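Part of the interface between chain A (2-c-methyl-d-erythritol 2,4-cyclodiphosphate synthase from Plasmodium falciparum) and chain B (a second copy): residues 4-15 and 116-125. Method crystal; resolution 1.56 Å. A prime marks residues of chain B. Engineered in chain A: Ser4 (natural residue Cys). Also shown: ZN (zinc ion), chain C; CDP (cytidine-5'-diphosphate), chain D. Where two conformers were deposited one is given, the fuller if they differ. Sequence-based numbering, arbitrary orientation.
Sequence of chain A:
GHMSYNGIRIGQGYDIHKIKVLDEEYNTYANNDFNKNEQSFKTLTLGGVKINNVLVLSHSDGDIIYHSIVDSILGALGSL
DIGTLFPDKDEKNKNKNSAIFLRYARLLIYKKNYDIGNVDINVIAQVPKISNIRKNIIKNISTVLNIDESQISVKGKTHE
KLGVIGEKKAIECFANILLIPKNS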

# COMPACT_ATOMS: atom_id res chain seq x y z
N SER A 4 11.37 -23.37 -7.35
CA SER A 4 10.79 -22.13 -6.74
C SER A 4 10.57 -21.05 -7.80
O SER A 4 11.07 -21.16 -8.93
CB SER A 4 11.71 -21.60 -5.64
OG SER A 4 13.01 -21.32 -6.14
N TYR A 5 9.83 -20.01 -7.43
CA TYR A 5 9.52 -18.91 -8.35
C TYR A 5 10.72 -17.97 -8.49
O TYR A 5 11.23 -17.45 -7.49
CB TYR A 5 8.29 -18.14 -7.86
CG TYR A 5 7.93 -16.93 -8.70
CD1 TYR A 5 7.41 -17.07 -9.98
CD2 TYR A 5 8.11 -15.64 -8.20
CE1 TYR A 5 7.08 -15.95 -10.75
CE2 TYR A 5 7.78 -14.52 -8.96
CZ TYR A 5 7.27 -14.68 -10.23
OH TYR A 5 6.94 -13.58 -11.00
N ASN A 6 11.17 -17.77 -9.73
CA ASN A 6 12.33 -16.94 -10.02
C ASN A 6 11.99 -15.79 -10.97
O ASN A 6 12.87 -15.26 -11.66
CB ASN A 6 13.46 -17.80 -10.61
CG ASN A 6 14.19 -18.63 -9.56
OD1 ASN A 6 13.75 -18.75 -8.42
ND2 ASN A 6 15.33 -19.19 -9.95
N GLY A 7 10.72 -15.38 -10.99
CA GLY A 7 10.28 -14.27 -11.83
C GLY A 7 10.26 -12.96 -11.07
O GLY A 7 10.74 -12.88 -9.94
N ILE A 8 9.70 -11.93 -11.70
CA ILE A 8 9.61 -10.61 -11.08
C ILE A 8 8.82 -10.71 -9.76
O ILE A 8 7.82 -11.42 -9.68
CB ILE A 8 8.97 -9.57 -12.04
CG1 ILE A 8 9.07 -8.15 -11.45
CG2 ILE A 8 7.52 -9.92 -12.35
CD1 ILE A 8 8.67 -7.07 -12.43
N ARG A 9 9.30 -10.00 -8.74
CA ARG A 9 8.70 -10.04 -7.40
C ARG A 9 8.35 -8.64 -6.91
O ARG A 9 9.12 -7.70 -7.07
CB ARG A 9 9.66 -10.71 -6.41
CG ARG A 9 9.67 -12.23 -6.51
CD ARG A 9 10.82 -12.84 -5.73
NE ARG A 9 10.76 -14.30 -5.75
CZ ARG A 9 10.04 -15.06 -4.92
NH1 ARG A 9 9.28 -14.51 -3.96
NH2 ARG A 9 10.07 -16.38 -5.04
N ILE A 10 7.17 -8.54 -6.30
CA ILE A 10 6.69 -7.32 -5.66
C ILE A 10 6.83 -7.45 -4.14
O ILE A 10 6.59 -8.52 -3.57
CB ILE A 10 5.19 -7.04 -6.02
CG1 ILE A 10 4.74 -5.68 -5.47
CG2 ILE A 10 4.29 -8.13 -5.49
CD1 ILE A 10 3.39 -5.24 -5.99
N GLY A 11 7.21 -6.35 -3.51
CA GLY A 11 7.27 -6.27 -2.06
C GLY A 11 6.70 -4.97 -1.55
O GLY A 11 6.84 -3.93 -2.18
N GLN A 12 6.04 -5.04 -0.39
CA GLN A 12 5.59 -3.85 0.32
C GLN A 12 5.99 -3.96 1.78
O GLN A 12 5.69 -4.94 2.44
CB GLN A 12 4.07 -3.70 0.24
CG GLN A 12 3.57 -2.42 0.89
CD GLN A 12 2.08 -2.31 0.86
OE1 GLN A 12 1.38 -3.03 1.57
NE2 GLN A 12 1.57 -1.41 0.02
N GLY A 13 6.68 -2.93 2.27
CA GLY A 13 7.07 -2.85 3.66
C GLY A 13 6.28 -1.75 4.33
O GLY A 13 5.93 -0.75 3.70
N TYR A 14 5.93 -1.98 5.59
CA TYR A 14 5.24 -0.99 6.40
C TYR A 14 5.98 -0.84 7.72
O TYR A 14 6.50 -1.81 8.27
CB TYR A 14 3.81 -1.43 6.65
CG TYR A 14 3.12 -0.63 7.74
CD1 TYR A 14 2.59 0.62 7.48
CD2 TYR A 14 3.01 -1.14 9.03
CE1 TYR A 14 1.97 1.36 8.47
CE2 TYR A 14 2.38 -0.41 10.03
CZ TYR A 14 1.86 0.83 9.74
OH TYR A 14 1.25 1.55 10.74
N ASP A 15 6.04 0.39 8.23
CA ASP A 15 6.54 0.62 9.57
C ASP A 15 5.89 1.86 10.17
O ASP A 15 5.42 2.75 9.45
CB ASP A 15 8.06 0.76 9.57
CG ASP A 15 8.67 0.60 10.95
OD1 ASP A 15 8.02 0.03 11.86
OD2 ASP A 15 9.81 1.07 11.13
ZN ZN C . 10.89 0.34 12.67
O3B CDP D . 8.57 -2.22 17.19
PB CDP D . 8.88 -3.15 15.90
O1B CDP D . 9.29 -2.12 14.75
O2B CDP D . 9.97 -4.13 16.15
O3A CDP D . 7.49 -3.80 15.39
PA CDP D . 6.39 -4.47 16.36
O1A CDP D . 6.67 -4.19 17.78
O2A CDP D . 5.07 -4.14 15.80
O5' CDP D . 6.63 -6.04 16.11
C5' CDP D . 7.94 -6.61 15.97
C4' CDP D . 7.85 -7.99 15.32
O4' CDP D . 6.82 -8.74 16.02
C3' CDP D . 7.36 -7.90 13.88
O3' CDP D . 8.45 -7.68 12.98
C2' CDP D . 6.75 -9.28 13.68
O2' CDP D . 7.78 -10.23 13.38
C1' CDP D . 6.15 -9.61 15.06
N1 CDP D . 4.68 -9.39 15.01
C2 CDP D . 3.87 -10.32 14.32
O2 CDP D . 4.38 -11.30 13.77
N3 CDP D . 2.49 -10.13 14.27
C4 CDP D . 1.89 -9.03 14.88
N4 CDP D . 0.57 -8.89 14.80
C5 CDP D . 2.67 -8.11 15.56
C6 CDP D . 4.06 -8.28 15.63
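Chain B 116-125: IGNVDINVIA

How does the chain B segment run relative to chain A? Residues 116 to 124 of chain B form an extended strand that lies alongside strand 9-15 of chain A in nearly the same direction, with 11° between their N-to-C vectors and 6.3 Å at the closest approach of the axes. The CA atoms of Arg9 and Asn118′ are 5.9 Å apart, those of Gly11 and Asp120′ 5.8 Å, and those of Tyr14 and Asn122′ 7.4 Å. No backbone-to-backbone hydrogen bond joins the two strands; every hydrogen bond across the gap uses a side chain of chain B. Side chains alternate along the strand: Asn118′, Asp120′, Asn122′ and Ile124′ direct their CA-to-CB bonds toward chain A, whereas Val119′ and Ile121′ direct theirs away; the first three supply the hydrogen bonds and Ile124′ an apolar contact.

What happens where the strand first meets chain A? Ile116′ makes no contact, its side chain ending away from the partner. Gly117′ comes next, with phi/psi of -80/-86, a departure from the extended conformation of its neighbours. Its CA lies 3.4 Å from Tyr5 OH, and its carbonyl oxygen sits over one face of the Tyr5 ring. The fit depends on the absence of a side chain, since an ideal CB here would be 2.8 Å from Tyr5 OH, a clash. Tyr5 OH in turn donates a hydrogen bond within chain A to Ile8 O at 2.7 Å.

How do the polar side chains grip the chain A backbone? Asn118′, with chi1 in the p well, sets its amide against Ile10 and satisfies both backbone polar groups of that residue: Ile10 N donates to Asn118′ OD1 at 2.9 Å, and Asn118′ ND2 donates to Ile10 O, also at 2.9 Å. The side chain thus imitates a neighbouring peptide group. Two residues on, Asp120′ (chi1 t) accepts from Gln12 N through OD2 at 2.9 Å, and the same OD2 is 3.5 Å from Gly11 CA. Asn122′ (chi1 m) completes the series: its ND2 donates to Gln12 O at 2.8 Å and to Gln12 OE1 at 3.1 Å, so one amide group holds both the main chain and the side chain of Gln12. A water extends the ladder, donating to Asn122′ OD1 at 3.0 Å and accepting from Tyr14 N at 2.8 Å.

How does the contact end? Polar contacts give way to an apolar one at Ile124′, whose CD1 packs over one face of the Tyr14 ring, 3.8 Å from the ring centroid and only 11° off its normal, a CH-pi arrangement; the closest atom pair, Tyr14 CE2 and Ile124′ CD1, is also 3.8 Å apart. Ala125′, past the strand, does not touch the chain A stretch, but its carbonyl O accepts a 2.9 Å hydrogen bond from N4 of the CDP cytosine. On chain A, Asp15 OD2 binds the zinc ion at 2.0 Å.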

# COMPACT_ATOMS: atom_id res chain seq x y z
N ILE B 116 -0.09 -16.37 -11.00
CA ILE B 116 0.38 -15.51 -9.92
C ILE B 116 1.90 -15.52 -9.93
O ILE B 116 2.52 -16.57 -10.08
CB ILE B 116 -0.13 -15.99 -8.54
CG1 ILE B 116 -1.64 -15.80 -8.44
CG2 ILE B 116 0.56 -15.21 -7.40
CD1 ILE B 116 -2.27 -16.38 -7.19
N GLY B 117 2.50 -14.33 -9.81
CA GLY B 117 3.94 -14.22 -9.62
C GLY B 117 4.23 -14.49 -8.16
O GLY B 117 4.51 -15.61 -7.76
N ASN B 118 4.14 -13.44 -7.35
CA ASN B 118 4.18 -13.59 -5.90
C ASN B 118 3.16 -12.68 -5.24
O ASN B 118 2.61 -11.78 -5.87
CB ASN B 118 5.58 -13.29 -5.36
CG ASN B 118 5.90 -11.82 -5.35
OD1 ASN B 118 5.83 -11.15 -6.38
ND2 ASN B 118 6.24 -11.29 -4.18
N VAL B 119 2.89 -12.96 -3.96
CA VAL B 119 2.02 -12.13 -3.14
C VAL B 119 2.77 -11.79 -1.85
O VAL B 119 3.47 -12.63 -1.28
CB VAL B 119 0.67 -12.83 -2.84
CG1 VAL B 119 0.86 -14.08 -1.99
CG2 VAL B 119 -0.30 -11.86 -2.17
N ASP B 120 2.65 -10.53 -1.41
CA ASP B 120 3.25 -10.05 -0.17
C ASP B 120 2.13 -9.42 0.65
O ASP B 120 1.45 -8.51 0.19
CB ASP B 120 4.36 -9.03 -0.43
CG ASP B 120 5.17 -8.70 0.82
OD1 ASP B 120 5.05 -9.42 1.84
OD2 ASP B 120 5.94 -7.71 0.80
N ILE B 121 1.96 -9.92 1.87
CA ILE B 121 0.81 -9.60 2.70
C ILE B 121 1.30 -8.96 4.00
O ILE B 121 2.18 -9.50 4.67
CB ILE B 121 -0.00 -10.87 3.02
CG1 ILE B 121 -0.48 -11.54 1.73
CG2 ILE B 121 -1.19 -10.52 3.90
CD1 ILE B 121 -0.85 -12.99 1.89
N ASN B 122 0.74 -7.79 4.31
CA ASN B 122 1.06 -7.03 5.52
C ASN B 122 -0.17 -6.93 6.41
O ASN B 122 -1.14 -6.26 6.06
CB ASN B 122 1.51 -5.63 5.15
CG ASN B 122 2.89 -5.60 4.54
OD1 ASN B 122 3.82 -6.15 5.11
ND2 ASN B 122 3.02 -4.96 3.39
N VAL B 123 -0.11 -7.60 7.56
CA VAL B 123 -1.17 -7.50 8.56
C VAL B 123 -0.75 -6.47 9.61
O VAL B 123 0.36 -6.52 10.11
CB VAL B 123 -1.42 -8.86 9.25
CG1 VAL B 123 -2.48 -8.73 10.35
CG2 VAL B 123 -1.84 -9.90 8.21
N ILE B 124 -1.65 -5.54 9.90
CA ILE B 124 -1.41 -4.54 10.94
C ILE B 124 -2.38 -4.85 12.07
O ILE B 124 -3.60 -4.74 11.91
CB ILE B 124 -1.60 -3.10 10.44
CG1 ILE B 124 -0.80 -2.88 9.15
CG2 ILE B 124 -1.16 -2.11 11.52
CD1 ILE B 124 -0.94 -1.49 8.56
N ALA B 125 -1.82 -5.27 13.20
CA ALA B 125 -2.59 -5.81 14.30
C ALA B 125 -1.71 -5.92 15.55
O ALA B 125 -0.55 -6.31 15.46
CB ALA B 125 -3.16 -7.17 13.93
O HOH W 1 6.07 -4.64 6.49
O HOH W 2 10.64 -1.46 12.85